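Local coordinates for protein aminotransferase (Bacillus subtilis, PDB 6L1O) that carries out pyridoxal-phosphate-dependent transamination as an aminotransferase of class I and belongs to the pathway that makes the dipeptide antibiotic bacilysin, at residues Trp315-Pro320 against Val366-Val371; Val350-Gly355 against Arg378-Arg383; Leu142-Leu147 against Phe358-Lys363. One frame throughout, in Å; residues are numbered along the deposited sequence.

Contact 1: residues Trp315-Pro320 against Val366-Val371; sequences WKMEKP and VRISMV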
ATOM      1  N   TRP B 315      15.755 -40.101   1.017  1.00 27.07           N
ATOM      2  CA  TRP B 315      14.570 -39.263   0.701  1.00 27.57           C
ATOM      3  C   TRP B 315      14.606 -38.799  -0.757  1.00 29.47           C
ATOM      4  O   TRP B 315      15.297 -37.837  -1.087  1.00 27.85           O
ATOM      5  CB  TRP B 315      14.504 -38.060   1.642  1.00 26.81           C
ATOM      6  CG  TRP B 315      13.179 -37.336   1.690  1.00 23.57           C
ATOM      7  CD1 TRP B 315      12.030 -37.678   1.020  1.00 24.43           C
ATOM      8  CD2 TRP B 315      12.858 -36.218   2.488  1.00 23.01           C
ATOM      9  NE1 TRP B 315      11.013 -36.805   1.353  1.00 23.02           N
ATOM     10  CE2 TRP B 315      11.494 -35.909   2.260  1.00 22.76           C
ATOM     11  CE3 TRP B 315      13.587 -35.420   3.392  1.00 26.06           C
ATOM     12  CZ2 TRP B 315      10.867 -34.850   2.868  1.00 20.14           C
ATOM     13  CZ3 TRP B 315      12.939 -34.335   3.997  1.00 24.58           C
ATOM     14  CH2 TRP B 315      11.596 -34.077   3.731  1.00 22.97           C
ATOM     15  N   LYS B 316      13.884 -39.495  -1.631  1.00 24.28           N
ATOM     16  CA  LYS B 316      13.930 -39.193  -3.042  1.00 27.86           C
ATOM     17  C   LYS B 316      12.930 -38.048  -3.320  1.00 28.70           C
ATOM     18  O   LYS B 316      11.798 -38.095  -2.864  1.00 28.38           O
ATOM     19  CB  LYS B 316      13.599 -40.444  -3.907  1.00 25.76           C
ATOM     20  N   MET B 317      13.382 -37.025  -4.031  1.00 27.90           N
ATOM     21  CA  MET B 317      12.566 -35.820  -4.336  1.00 27.11           C
ATOM     22  C   MET B 317      12.661 -35.567  -5.818  1.00 26.55           C
ATOM     23  O   MET B 317      13.723 -35.687  -6.400  1.00 29.07           O
ATOM     24  CB  MET B 317      13.093 -34.583  -3.592  1.00 26.28           C
ATOM     25  CG  MET B 317      13.098 -34.683  -2.084  1.00 31.58           C
ATOM     26  SD  MET B 317      14.110 -33.384  -1.313  1.00 26.07           S
ATOM     27  CE  MET B 317      13.856 -33.716   0.409  1.00 24.35           C
ATOM     28  N   GLU B 318      11.549 -35.208  -6.430  1.00 27.77           N
ATOM     29  CA  GLU B 318      11.542 -34.761  -7.806  1.00 30.54           C
ATOM     30  C   GLU B 318      12.201 -33.394  -7.849  1.00 29.53           C
ATOM     31  O   GLU B 318      11.997 -32.602  -6.963  1.00 27.06           O
ATOM     32  CB  GLU B 318      10.100 -34.640  -8.338  1.00 33.25           C
ATOM     33  CG  GLU B 318       9.979 -34.890  -9.828  1.00 42.12           C
ATOM     34  CD  GLU B 318      10.065 -36.374 -10.134  1.00 47.07           C
ATOM     35  OE1 GLU B 318       9.212 -37.133  -9.619  1.00 53.97           O
ATOM     36  OE2 GLU B 318      10.981 -36.785 -10.862  1.00 45.29           O
ATOM     37  N   LYS B 319      13.044 -33.153  -8.847  1.00 24.82           N
ATOM     38  CA  LYS B 319      13.626 -31.829  -9.027  1.00 23.89           C
ATOM     39  C   LYS B 319      12.558 -30.909  -9.649  1.00 20.96           C
ATOM     40  O   LYS B 319      11.913 -31.282 -10.627  1.00 25.80           O
ATOM     41  CB  LYS B 319      14.876 -31.871  -9.883  1.00 27.14           C
ATOM     42  CG  LYS B 319      16.073 -32.557  -9.190  1.00 30.63           C
ATOM     43  CD  LYS B 319      17.355 -32.255  -9.919  1.00 31.68           C
ATOM     44  CE  LYS B 319      18.478 -33.055  -9.274  1.00 32.20           C
ATOM     45  NZ  LYS B 319      19.735 -32.904 -10.040  1.00 41.56           N
ATOM     46  N   PRO B 320      12.353 -29.723  -9.064  1.00 20.05           N
ATOM     47  CA  PRO B 320      11.364 -28.799  -9.632  1.00 21.96           C
ATOM     48  C   PRO B 320      11.702 -28.356 -11.037  1.00 21.48           C
ATOM     49  O   PRO B 320      12.880 -28.194 -11.366  1.00 17.84           O
ATOM     50  CB  PRO B 320      11.439 -27.596  -8.664  1.00 22.54           C
ATOM     51  CG  PRO B 320      12.799 -27.707  -8.040  1.00 21.26           C
ATOM     52  CD  PRO B 320      12.973 -29.157  -7.856  1.00 19.27           C
ATOM     53  N   VAL B 366       5.635 -31.602   1.825  1.00 17.42           N
ATOM     54  CA  VAL B 366       6.134 -30.419   2.471  1.00 15.20           C
ATOM     55  C   VAL B 366       6.833 -29.585   1.378  1.00 15.48           C
ATOM     56  O   VAL B 366       7.367 -30.149   0.394  1.00 14.75           O
ATOM     57  CB  VAL B 366       7.049 -30.687   3.669  1.00 17.15           C
ATOM     58  CG1 VAL B 366       6.281 -31.283   4.829  1.00 18.43           C
ATOM     59  CG2 VAL B 366       8.242 -31.582   3.303  1.00 16.37           C
ATOM     60  N   ARG B 367       6.846 -28.268   1.554  1.00 14.24           N
ATOM     61  CA  ARG B 367       7.596 -27.360   0.668  1.00 15.98           C
ATOM     62  C   ARG B 367       8.918 -26.968   1.329  1.00 14.84           C
ATOM     63  O   ARG B 367       8.947 -26.584   2.502  1.00 13.42           O
ATOM     64  CB  ARG B 367       6.802 -26.095   0.368  1.00 16.07           C
ATOM     65  CG  ARG B 367       7.382 -25.303  -0.797  1.00 14.81           C
ATOM     66  CD  ARG B 367       6.808 -23.895  -0.862  1.00 14.13           C
ATOM     67  NE  ARG B 367       7.189 -23.135   0.279  1.00 12.40           N
ATOM     68  CZ  ARG B 367       6.891 -21.867   0.515  1.00 15.91           C
ATOM     69  NH1 ARG B 367       6.135 -21.180  -0.329  1.00 14.38           N
ATOM     70  NH2 ARG B 367       7.368 -21.288   1.618  1.00 20.21           N
ATOM     71  N   ILE B 368       9.996 -27.048   0.573  1.00 14.06           N
ATOM     72  CA  ILE B 368      11.333 -26.856   1.128  1.00 15.52           C
ATOM     73  C   ILE B 368      12.038 -25.840   0.244  1.00 14.55           C
ATOM     74  O   ILE B 368      12.068 -25.998  -0.957  1.00 15.42           O
ATOM     75  CB  ILE B 368      12.152 -28.178   1.157  1.00 15.46           C
ATOM     76  CG1 ILE B 368      11.397 -29.315   1.865  1.00 15.12           C
ATOM     77  CG2 ILE B 368      13.512 -27.989   1.833  1.00 15.93           C
ATOM     78  CD1 ILE B 368      12.204 -30.616   1.941  1.00 17.72           C
ATOM     79  N   SER B 369      12.502 -24.751   0.823  1.00 14.44           N
ATOM     80  CA  SER B 369      12.964 -23.665  -0.057  1.00 18.13           C
ATOM     81  C   SER B 369      14.460 -23.639  -0.098  1.00 15.16           C
ATOM     82  O   SER B 369      15.119 -23.867   0.923  1.00 15.77           O
ATOM     83  CB  SER B 369      12.435 -22.313   0.385  1.00 20.17           C
ATOM     84  OG  SER B 369      12.632 -22.191   1.746  1.00 28.86           O
ATOM     85  N   MET B 370      14.973 -23.284  -1.238  1.00 14.29           N
ATOM     86  CA  MET B 370      16.416 -23.342  -1.471  1.00 17.04           C
ATOM     87  C   MET B 370      17.020 -21.919  -1.376  1.00 18.71           C
ATOM     88  O   MET B 370      17.998 -21.615  -2.043  1.00 22.51           O
ATOM     89  CB  MET B 370      16.707 -23.936  -2.796  1.00 15.16           C
ATOM     90  CG  MET B 370      16.230 -25.359  -2.992  1.00 15.84           C
ATOM     91  SD  MET B 370      17.133 -26.544  -2.026  1.00 19.00           S
ATOM     92  CE  MET B 370      16.014 -26.817  -0.682  1.00 18.20           C
ATOM     93  N   VAL B 371      16.442 -21.093  -0.526  1.00 17.06           N
ATOM     94  CA  VAL B 371      16.979 -19.738  -0.246  1.00 19.78           C
ATOM     95  C   VAL B 371      17.828 -19.753   1.022  1.00 20.74           C
ATOM     96  O   VAL B 371      17.688 -18.912   1.887  1.00 26.44           O
ATOM     97  CB  VAL B 371      15.843 -18.662  -0.151  1.00 18.37           C
ATOM     98  CG1 VAL B 371      15.236 -18.403  -1.508  1.00 16.58           C
ATOM     99  CG2 VAL B 371      14.780 -19.004   0.901  1.00 18.83           C
TER
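The CD1 methyl of Ile-368 is the meeting point here: Trp-315 and Met-317 both reach it from the segment that follows helix 289-313. Trp-315 and Ile-368 point at each other from opposite directions, and the benzo corner CH2 of the indole comes obliquely to 3.9 Å from CD1. Val-366 lies nearer the ring plane, its CG2 at the indole edge, 4.2 Å from CH2. The Trp-315 chi1 of -164°, with CG trans to the main-chain N, carries the ring toward the strand. Met-317 runs extended beyond CG and crosses Ile-368 at about a right angle, its CE 3.8 Å from CD1. That same CE methyl sits over the centre of one face of the Trp-315 ring, 3.3 Å above the plane, a CH-pi contact. Ile-368 is equally stretched, chi2 -178°, which carries CD1 well out from the strand. A long branched residue suits this place, because the two backbones stay 10.6 Å apart at the CA atoms of Met-317 and Ile-368. The indole NE1 bonds to the carbonyl O of Glu-329 on strand 325-329. With that polar atom satisfied elsewhere, the union of segment and strand is purely apolar, held by dispersion and burial.

Contact 2: residues Val350-Gly355 against Arg378-Arg383; sequences VVVTPG and REFVTR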
ATOM      1  N   VAL B 350      14.461 -28.043  12.607  1.00 23.85           N
ATOM      2  CA  VAL B 350      14.413 -27.481  11.222  1.00 21.34           C
ATOM      3  C   VAL B 350      12.975 -27.121  10.845  1.00 23.57           C
ATOM      4  O   VAL B 350      12.024 -27.725  11.370  1.00 20.98           O
ATOM      5  CB  VAL B 350      14.989 -28.458  10.210  1.00 22.25           C
ATOM      6  CG1 VAL B 350      16.442 -28.790  10.595  1.00 21.14           C
ATOM      7  CG2 VAL B 350      14.171 -29.733  10.070  1.00 22.39           C
ATOM      8  N   VAL B 351      12.833 -26.146   9.947  1.00 20.62           N
ATOM      9  CA  VAL B 351      11.531 -25.719   9.443  1.00 19.37           C
ATOM     10  C   VAL B 351      11.372 -26.032   7.995  1.00 19.51           C
ATOM     11  O   VAL B 351      12.192 -25.608   7.155  1.00 18.28           O
ATOM     12  CB  VAL B 351      11.309 -24.214   9.661  1.00 19.26           C
ATOM     13  CG1 VAL B 351       9.941 -23.765   9.066  1.00 20.06           C
ATOM     14  CG2 VAL B 351      11.392 -23.895  11.120  1.00 22.25           C
ATOM     15  N   VAL B 352      10.359 -26.827   7.694  1.00 16.99           N
ATOM     16  CA  VAL B 352       9.794 -26.953   6.325  1.00 17.98           C
ATOM     17  C   VAL B 352       8.322 -26.463   6.338  1.00 16.99           C
ATOM     18  O   VAL B 352       7.712 -26.410   7.404  1.00 18.64           O
ATOM     19  CB  VAL B 352       9.882 -28.365   5.761  1.00 20.46           C
ATOM     20  CG1 VAL B 352      11.336 -28.810   5.701  1.00 23.35           C
ATOM     21  CG2 VAL B 352       9.066 -29.338   6.600  1.00 21.63           C
ATOM     22  N   THR B 353       7.768 -26.119   5.188  1.00 15.23           N
ATOM     23  CA  THR B 353       6.394 -25.652   5.156  1.00 17.10           C
ATOM     24  C   THR B 353       5.476 -26.850   4.937  1.00 18.46           C
ATOM     25  O   THR B 353       5.617 -27.535   3.940  1.00 16.15           O
ATOM     26  CB  THR B 353       6.142 -24.648   4.038  1.00 19.38           C
ATOM     27  OG1 THR B 353       7.218 -23.732   3.942  1.00 20.97           O
ATOM     28  CG2 THR B 353       4.818 -23.872   4.301  1.00 17.61           C
ATOM     29  N   PRO B 354       4.505 -27.061   5.828  1.00 19.56           N
ATOM     30  CA  PRO B 354       3.611 -28.196   5.591  1.00 20.76           C
ATOM     31  C   PRO B 354       2.729 -27.921   4.413  1.00 18.38           C
ATOM     32  O   PRO B 354       2.237 -26.806   4.250  1.00 16.81           O
ATOM     33  CB  PRO B 354       2.819 -28.318   6.926  1.00 22.13           C
ATOM     34  CG  PRO B 354       2.917 -26.980   7.555  1.00 22.68           C
ATOM     35  CD  PRO B 354       4.160 -26.315   7.059  1.00 20.80           C
ATOM     36  N   GLY B 355       2.587 -28.918   3.541  1.00 15.40           N
ATOM     37  CA  GLY B 355       1.914 -28.746   2.289  1.00 16.74           C
ATOM     38  C   GLY B 355       0.463 -28.337   2.436  1.00 17.17           C
ATOM     39  O   GLY B 355      -0.097 -27.706   1.579  1.00 16.41           O
ATOM     40  N   ARG B 378      23.240 -28.372   4.144  1.00 19.83           N
ATOM     41  CA  ARG B 378      23.894 -29.567   4.613  1.00 20.54           C
ATOM     42  C   ARG B 378      23.507 -29.908   6.023  1.00 20.76           C
ATOM     43  O   ARG B 378      23.266 -31.098   6.342  1.00 20.77           O
ATOM     44  CB  ARG B 378      25.406 -29.484   4.498  1.00 21.45           C
ATOM     45  CG  ARG B 378      26.088 -30.844   4.788  1.00 27.46           C
ATOM     46  CD  ARG B 378      27.597 -30.726   4.865  1.00 31.70           C
ATOM     47  NE  ARG B 378      28.146 -30.033   3.693  1.00 31.15           N
ATOM     48  CZ  ARG B 378      28.462 -30.596   2.532  1.00 31.21           C
ATOM     49  NH1 ARG B 378      28.259 -31.890   2.337  1.00 32.85           N
ATOM     50  NH2 ARG B 378      28.982 -29.846   1.556  1.00 32.66           N
ATOM     51  N   GLU B 379      23.494 -28.918   6.878  1.00 19.58           N
ATOM     52  CA  GLU B 379      23.174 -29.103   8.296  1.00 23.16           C
ATOM     53  C   GLU B 379      21.694 -29.580   8.498  1.00 23.40           C
ATOM     54  O   GLU B 379      21.425 -30.436   9.325  1.00 21.05           O
ATOM     55  CB  GLU B 379      23.439 -27.795   9.046  1.00 26.53           C
ATOM     56  CG  GLU B 379      23.173 -27.794  10.547  1.00 28.36           C
ATOM     57  CD  GLU B 379      24.014 -28.759  11.351  1.00 34.70           C
ATOM     58  OE1 GLU B 379      25.077 -29.232  10.863  1.00 37.45           O
ATOM     59  OE2 GLU B 379      23.578 -29.048  12.506  1.00 39.73           O
ATOM     60  N   PHE B 380      20.786 -29.099   7.650  1.00 20.33           N
ATOM     61  CA  PHE B 380      19.401 -29.611   7.596  1.00 21.76           C
ATOM     62  C   PHE B 380      19.407 -31.147   7.413  1.00 24.65           C
ATOM     63  O   PHE B 380      18.821 -31.898   8.222  1.00 22.16           O
ATOM     64  CB  PHE B 380      18.654 -28.912   6.424  1.00 24.00           C
ATOM     65  CG  PHE B 380      17.255 -29.384   6.221  1.00 22.66           C
ATOM     66  CD1 PHE B 380      16.192 -28.769   6.901  1.00 23.69           C
ATOM     67  CD2 PHE B 380      16.976 -30.419   5.337  1.00 25.88           C
ATOM     68  CE1 PHE B 380      14.886 -29.192   6.700  1.00 26.40           C
ATOM     69  CE2 PHE B 380      15.666 -30.841   5.123  1.00 27.49           C
ATOM     70  CZ  PHE B 380      14.630 -30.228   5.797  1.00 24.39           C
ATOM     71  N   VAL B 381      20.169 -31.614   6.435  1.00 22.23           N
ATOM     72  CA  VAL B 381      20.243 -33.048   6.183  1.00 26.05           C
ATOM     73  C   VAL B 381      20.937 -33.797   7.341  1.00 26.14           C
ATOM     74  O   VAL B 381      20.450 -34.849   7.786  1.00 26.77           O
ATOM     75  CB  VAL B 381      20.926 -33.362   4.874  1.00 24.31           C
ATOM     76  CG1 VAL B 381      21.183 -34.858   4.741  1.00 28.69           C
ATOM     77  CG2 VAL B 381      20.085 -32.864   3.715  1.00 25.64           C
ATOM     78  N   THR B 382      22.031 -33.237   7.837  1.00 24.46           N
ATOM     79  CA  THR B 382      22.747 -33.823   8.984  1.00 28.10           C
ATOM     80  C   THR B 382      21.863 -34.036  10.206  1.00 28.94           C
ATOM     81  O   THR B 382      21.930 -35.089  10.873  1.00 32.74           O
ATOM     82  CB  THR B 382      23.950 -32.972   9.392  1.00 30.16           C
ATOM     83  OG1 THR B 382      24.890 -33.002   8.330  1.00 30.91           O
ATOM     84  CG2 THR B 382      24.636 -33.505  10.693  1.00 29.23           C
ATOM     85  N   ARG B 383      21.019 -33.071  10.490  1.00 24.47           N
ATOM     86  CA  ARG B 383      20.138 -33.142  11.648  1.00 27.84           C
ATOM     87  C   ARG B 383      19.028 -34.170  11.473  1.00 29.53           C
ATOM     88  O   ARG B 383      18.703 -34.902  12.411  1.00 29.82           O
ATOM     89  CB  ARG B 383      19.552 -31.784  11.977  1.00 26.31           C
ATOM     90  CG  ARG B 383      20.577 -30.756  12.407  1.00 25.11           C
ATOM     91  CD  ARG B 383      19.883 -29.476  12.683  1.00 26.37           C
ATOM     92  NE  ARG B 383      20.780 -28.418  13.082  1.00 27.58           N
ATOM     93  CZ  ARG B 383      20.386 -27.267  13.576  1.00 25.30           C
ATOM     94  NH1 ARG B 383      19.068 -27.015  13.715  1.00 27.71           N
ATOM     95  NH2 ARG B 383      21.287 -26.356  13.880  1.00 28.33           N
TER
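Phe-380 meets two valines through its CD1, CE1 and CZ atoms. Val-350 packs on the CD1 and CE1 corner, its CB 3.5 Å from CD1 and its CG2 3.5 Å from CE1, an approach oblique to the ring. Val-352 comes instead at the ring edge, near the plane, where its CG1 lies 3.6 Å from CZ. Both valines cross the phenylalanine at about a right angle. With chi1 at 177° the ring is carried away from the backbone N, and this brings it to the valines, although the first bond of the side chain does not point at them. Beta-branched residues suit the extended segment, since each offers short, stiff methyls to the ring. One turn along the helix, the aliphatic part of Arg-383 slides past Val-350 in the opposite direction, CD 4.1 Å from CG1.

The arrangement is helix-on-strand packing in the C-terminal part of this aminotransferase of class I: helix 374-385 lies against the chain where strand 350-351, paired in parallel with strand 35-36, gives way to strand 353-354 of the antiparallel sheet.

Farther out, Arg-383 is fixed by its polar end. Its NE forms a salt bridge with Glu-379 OE2 at 2.9 Å, nearly straight at 170°, OE2 offering its anti lone pair and lying in the guanidinium plane. NH1 bonds to the carbonyl O of His-33, just before strand 35-36. Ile-35 of that strand touches Val-350, Glu-379 and Arg-383, while Leu-344 of helix 337-348 packs on Val-350 and Leu-37 on Phe-380.

Contact 3: residues Leu142-Leu147 against Phe358-Lys363; sequences LYEMPL and FGSNGK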
ATOM      1  N   LEU B 142     -14.935 -19.074  -2.647  1.00 35.50           N
ATOM      2  CA  LEU B 142     -13.872 -19.809  -3.295  1.00 34.53           C
ATOM      3  C   LEU B 142     -14.355 -21.143  -3.874  1.00 31.08           C
ATOM      4  O   LEU B 142     -15.102 -21.878  -3.213  1.00 35.19           O
ATOM      5  CB  LEU B 142     -12.760 -20.016  -2.278  1.00 41.26           C
ATOM      6  CG  LEU B 142     -11.649 -20.979  -2.657  1.00 43.43           C
ATOM      7  CD1 LEU B 142     -10.306 -20.396  -2.249  1.00 48.47           C
ATOM      8  CD2 LEU B 142     -11.878 -22.333  -1.997  1.00 42.21           C
ATOM      9  N   TYR B 143     -13.949 -21.429  -5.108  1.00 30.31           N
ATOM     10  CA  TYR B 143     -14.150 -22.732  -5.725  1.00 29.25           C
ATOM     11  C   TYR B 143     -12.795 -23.293  -6.135  1.00 25.38           C
ATOM     12  O   TYR B 143     -12.074 -22.663  -6.900  1.00 29.37           O
ATOM     13  CB  TYR B 143     -15.107 -22.627  -6.917  1.00 31.41           C
ATOM     14  CG  TYR B 143     -15.461 -23.959  -7.544  1.00 33.72           C
ATOM     15  CD1 TYR B 143     -16.616 -24.667  -7.146  1.00 42.29           C
ATOM     16  CD2 TYR B 143     -14.635 -24.552  -8.506  1.00 36.54           C
ATOM     17  CE1 TYR B 143     -16.940 -25.914  -7.716  1.00 40.98           C
ATOM     18  CE2 TYR B 143     -14.951 -25.810  -9.061  1.00 35.30           C
ATOM     19  CZ  TYR B 143     -16.101 -26.474  -8.667  1.00 37.30           C
ATOM     20  OH  TYR B 143     -16.420 -27.694  -9.243  1.00 39.32           O
ATOM     21  N   GLU B 144     -12.457 -24.490  -5.644  1.00 27.22           N
ATOM     22  CA  GLU B 144     -11.134 -25.106  -5.880  1.00 26.99           C
ATOM     23  C   GLU B 144     -10.920 -25.735  -7.260  1.00 27.54           C
ATOM     24  O   GLU B 144     -11.811 -26.396  -7.808  1.00 27.07           O
ATOM     25  CB  GLU B 144     -10.842 -26.111  -4.794  1.00 29.65           C
ATOM     26  CG  GLU B 144     -10.719 -25.497  -3.428  1.00 32.96           C
ATOM     27  CD  GLU B 144     -10.515 -26.496  -2.314  1.00 40.11           C
ATOM     28  OE1 GLU B 144     -10.470 -27.714  -2.578  1.00 49.21           O
ATOM     29  OE2 GLU B 144     -10.378 -26.067  -1.144  1.00 47.80           O
ATOM     30  N   MET B 145      -9.753 -25.484  -7.853  1.00 24.69           N
ATOM     31  CA  MET B 145      -9.295 -26.212  -9.017  1.00 20.57           C
ATOM     32  C   MET B 145      -8.143 -27.106  -8.578  1.00 22.62           C
ATOM     33  O   MET B 145      -7.074 -26.617  -8.274  1.00 20.46           O
ATOM     34  CB  MET B 145      -8.850 -25.299 -10.138  1.00 23.04           C
ATOM     35  CG  MET B 145      -9.837 -24.212 -10.558  1.00 22.00           C
ATOM     36  SD  MET B 145      -9.146 -23.275 -11.943  1.00 26.33           S
ATOM     37  CE  MET B 145      -7.872 -22.364 -11.063  1.00 24.42           C
ATOM     38  N   PRO B 146      -8.367 -28.437  -8.512  1.00 24.51           N
ATOM     39  CA  PRO B 146      -7.320 -29.300  -7.979  1.00 22.54           C
ATOM     40  C   PRO B 146      -6.144 -29.485  -8.954  1.00 21.89           C
ATOM     41  O   PRO B 146      -6.322 -29.636 -10.177  1.00 21.92           O
ATOM     42  CB  PRO B 146      -8.052 -30.607  -7.711  1.00 25.48           C
ATOM     43  CG  PRO B 146      -9.192 -30.602  -8.618  1.00 28.93           C
ATOM     44  CD  PRO B 146      -9.636 -29.177  -8.719  1.00 29.08           C
ATOM     45  N   LEU B 147      -4.941 -29.389  -8.431  1.00 20.85           N
ATOM     46  CA  LEU B 147      -3.734 -29.618  -9.249  1.00 19.29           C
ATOM     47  C   LEU B 147      -3.174 -30.969  -8.844  1.00 20.49           C
ATOM     48  O   LEU B 147      -2.711 -31.157  -7.707  1.00 18.08           O
ATOM     49  CB  LEU B 147      -2.711 -28.497  -9.056  1.00 19.34           C
ATOM     50  CG  LEU B 147      -3.160 -27.042  -9.114  1.00 19.20           C
ATOM     51  CD1 LEU B 147      -1.984 -26.082  -8.958  1.00 17.74           C
ATOM     52  CD2 LEU B 147      -3.962 -26.753 -10.367  1.00 21.03           C
ATOM     53  N   PHE B 358      -1.100 -24.890   1.839  1.00 18.03           N
ATOM     54  CA  PHE B 358      -1.487 -24.542   0.467  1.00 17.07           C
ATOM     55  C   PHE B 358      -2.836 -25.142   0.035  1.00 18.53           C
ATOM     56  O   PHE B 358      -3.266 -24.925  -1.086  1.00 18.86           O
ATOM     57  CB  PHE B 358      -0.381 -24.991  -0.483  1.00 18.37           C
ATOM     58  CG  PHE B 358       0.973 -24.446  -0.124  1.00 16.27           C
ATOM     59  CD1 PHE B 358       1.328 -23.167  -0.492  1.00 18.84           C
ATOM     60  CD2 PHE B 358       1.871 -25.210   0.613  1.00 17.23           C
ATOM     61  CE1 PHE B 358       2.549 -22.646  -0.116  1.00 16.54           C
ATOM     62  CE2 PHE B 358       3.096 -24.706   0.979  1.00 17.56           C
ATOM     63  CZ  PHE B 358       3.415 -23.406   0.627  1.00 17.26           C
ATOM     64  N   GLY B 359      -3.461 -25.929   0.908  1.00 20.15           N
ATOM     65  CA  GLY B 359      -4.778 -26.520   0.618  1.00 21.73           C
ATOM     66  C   GLY B 359      -4.732 -28.018   0.843  1.00 20.04           C
ATOM     67  O   GLY B 359      -3.677 -28.627   1.027  1.00 18.01           O
ATOM     68  N   SER B 360      -5.901 -28.636   0.790  1.00 22.91           N
ATOM     69  CA  SER B 360      -6.025 -30.078   1.108  1.00 23.52           C
ATOM     70  C   SER B 360      -5.193 -30.985   0.195  1.00 20.56           C
ATOM     71  O   SER B 360      -4.741 -32.050   0.606  1.00 21.12           O
ATOM     72  CB  SER B 360      -7.510 -30.481   1.046  1.00 21.89           C
ATOM     73  OG  SER B 360      -8.005 -30.253  -0.226  1.00 27.02           O
ATOM     74  N   ASN B 361      -4.973 -30.574  -1.045  1.00 21.85           N
ATOM     75  CA  ASN B 361      -4.159 -31.369  -1.948  1.00 24.43           C
ATOM     76  C   ASN B 361      -2.676 -31.356  -1.676  1.00 23.06           C
ATOM     77  O   ASN B 361      -1.945 -32.056  -2.355  1.00 26.33           O
ATOM     78  CB  ASN B 361      -4.386 -30.987  -3.401  1.00 28.63           C
ATOM     79  CG  ASN B 361      -5.611 -31.616  -3.932  1.00 35.25           C
ATOM     80  OD1 ASN B 361      -5.748 -32.826  -3.846  1.00 39.56           O
ATOM     81  ND2 ASN B 361      -6.540 -30.801  -4.493  1.00 40.21           N
ATOM     82  N   GLY B 362      -2.257 -30.597  -0.672  1.00 19.95           N
ATOM     83  CA  GLY B 362      -0.901 -30.614  -0.179  1.00 19.47           C
ATOM     84  C   GLY B 362      -0.635 -31.427   1.064  1.00 19.91           C
ATOM     85  O   GLY B 362       0.470 -31.408   1.584  1.00 19.83           O
ATOM     86  N   LYS B 363      -1.637 -32.167   1.558  1.00 18.60           N
ATOM     87  CA  LYS B 363      -1.543 -32.820   2.863  1.00 18.42           C
ATOM     88  C   LYS B 363      -0.440 -33.884   3.019  1.00 17.57           C
ATOM     89  O   LYS B 363      -0.043 -34.155   4.129  1.00 19.84           O
ATOM     90  CB  LYS B 363      -2.896 -33.502   3.244  1.00 19.65           C
TER
HETATM   91  O   HOH W   1      -8.022 -26.771   0.895  1.00 28.15           O
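Asn-361 turns its amide nitrogen toward the ring of Pro-146, and ND2 comes to 3.6 Å from CB. The contact sets strand 141-146, an outermost strand of the mixed seven-stranded sheet that forms the core of the large domain in fold-type I PLP enzymes, against the short 3-10 turn 360-362 that precedes strand 365-369. With chi1 at -80°, CG of Asn-361 stands opposite its own carbonyl carbon, and the amide reaches out from the turn to the strand. The proline ring offers it carbon and no acceptor, and ND2 has its hydrogen bond elsewhere in the structure, so this approach is van der Waals packing.

Two residues earlier on the strand, Glu-144 stretches toward Ser-360, chi2 176°, but its OE1 stops 4.2 Å from OG, too far for a direct bond. Asn-125, at the end of neighbouring strand 120-125, serves both: its ND2 bonds to Ser-360 OG and weakly to Glu-144 OE1, and its OD1 receives the N-H of Asn-361. Gly-359 suits the start of the turn, because its positive phi, 128°, would press a CB against the preceding carbonyl. The turn itself closes through Gly-362 N to Gly-359 O. The other carboxylate oxygen, Glu-144 OE2, accepts from a water at 3.2 Å, and that water O in turn accepts from Ser-360 N at 2.8 Å.

How the contacts relate
From the N terminus, strand 141-146 comes first, and contact 3 closes the longest loop, 210 residues, when 358-363 returns to it. Within that span the chain passes 315-320, whose partner 366-371 lies just beyond 358-363, so contact 1 crosses contact 3. Contact 2 starts at 350-355, inside both loops, and ends on helix 374-385, beyond them, crossing each. Contacts 1 and 2 lie 10 Å apart between centres and share a sheet: strands 353-354 and 365-369 are neighbours, joined by Arg-367 N to Thr-353 O at 2.8 Å. Phe-358 packs on both Thr-353 and Arg-367, linking contact 3 to the others. Together they join the large mixed sheet, the three-stranded sheet and the C-terminal helix.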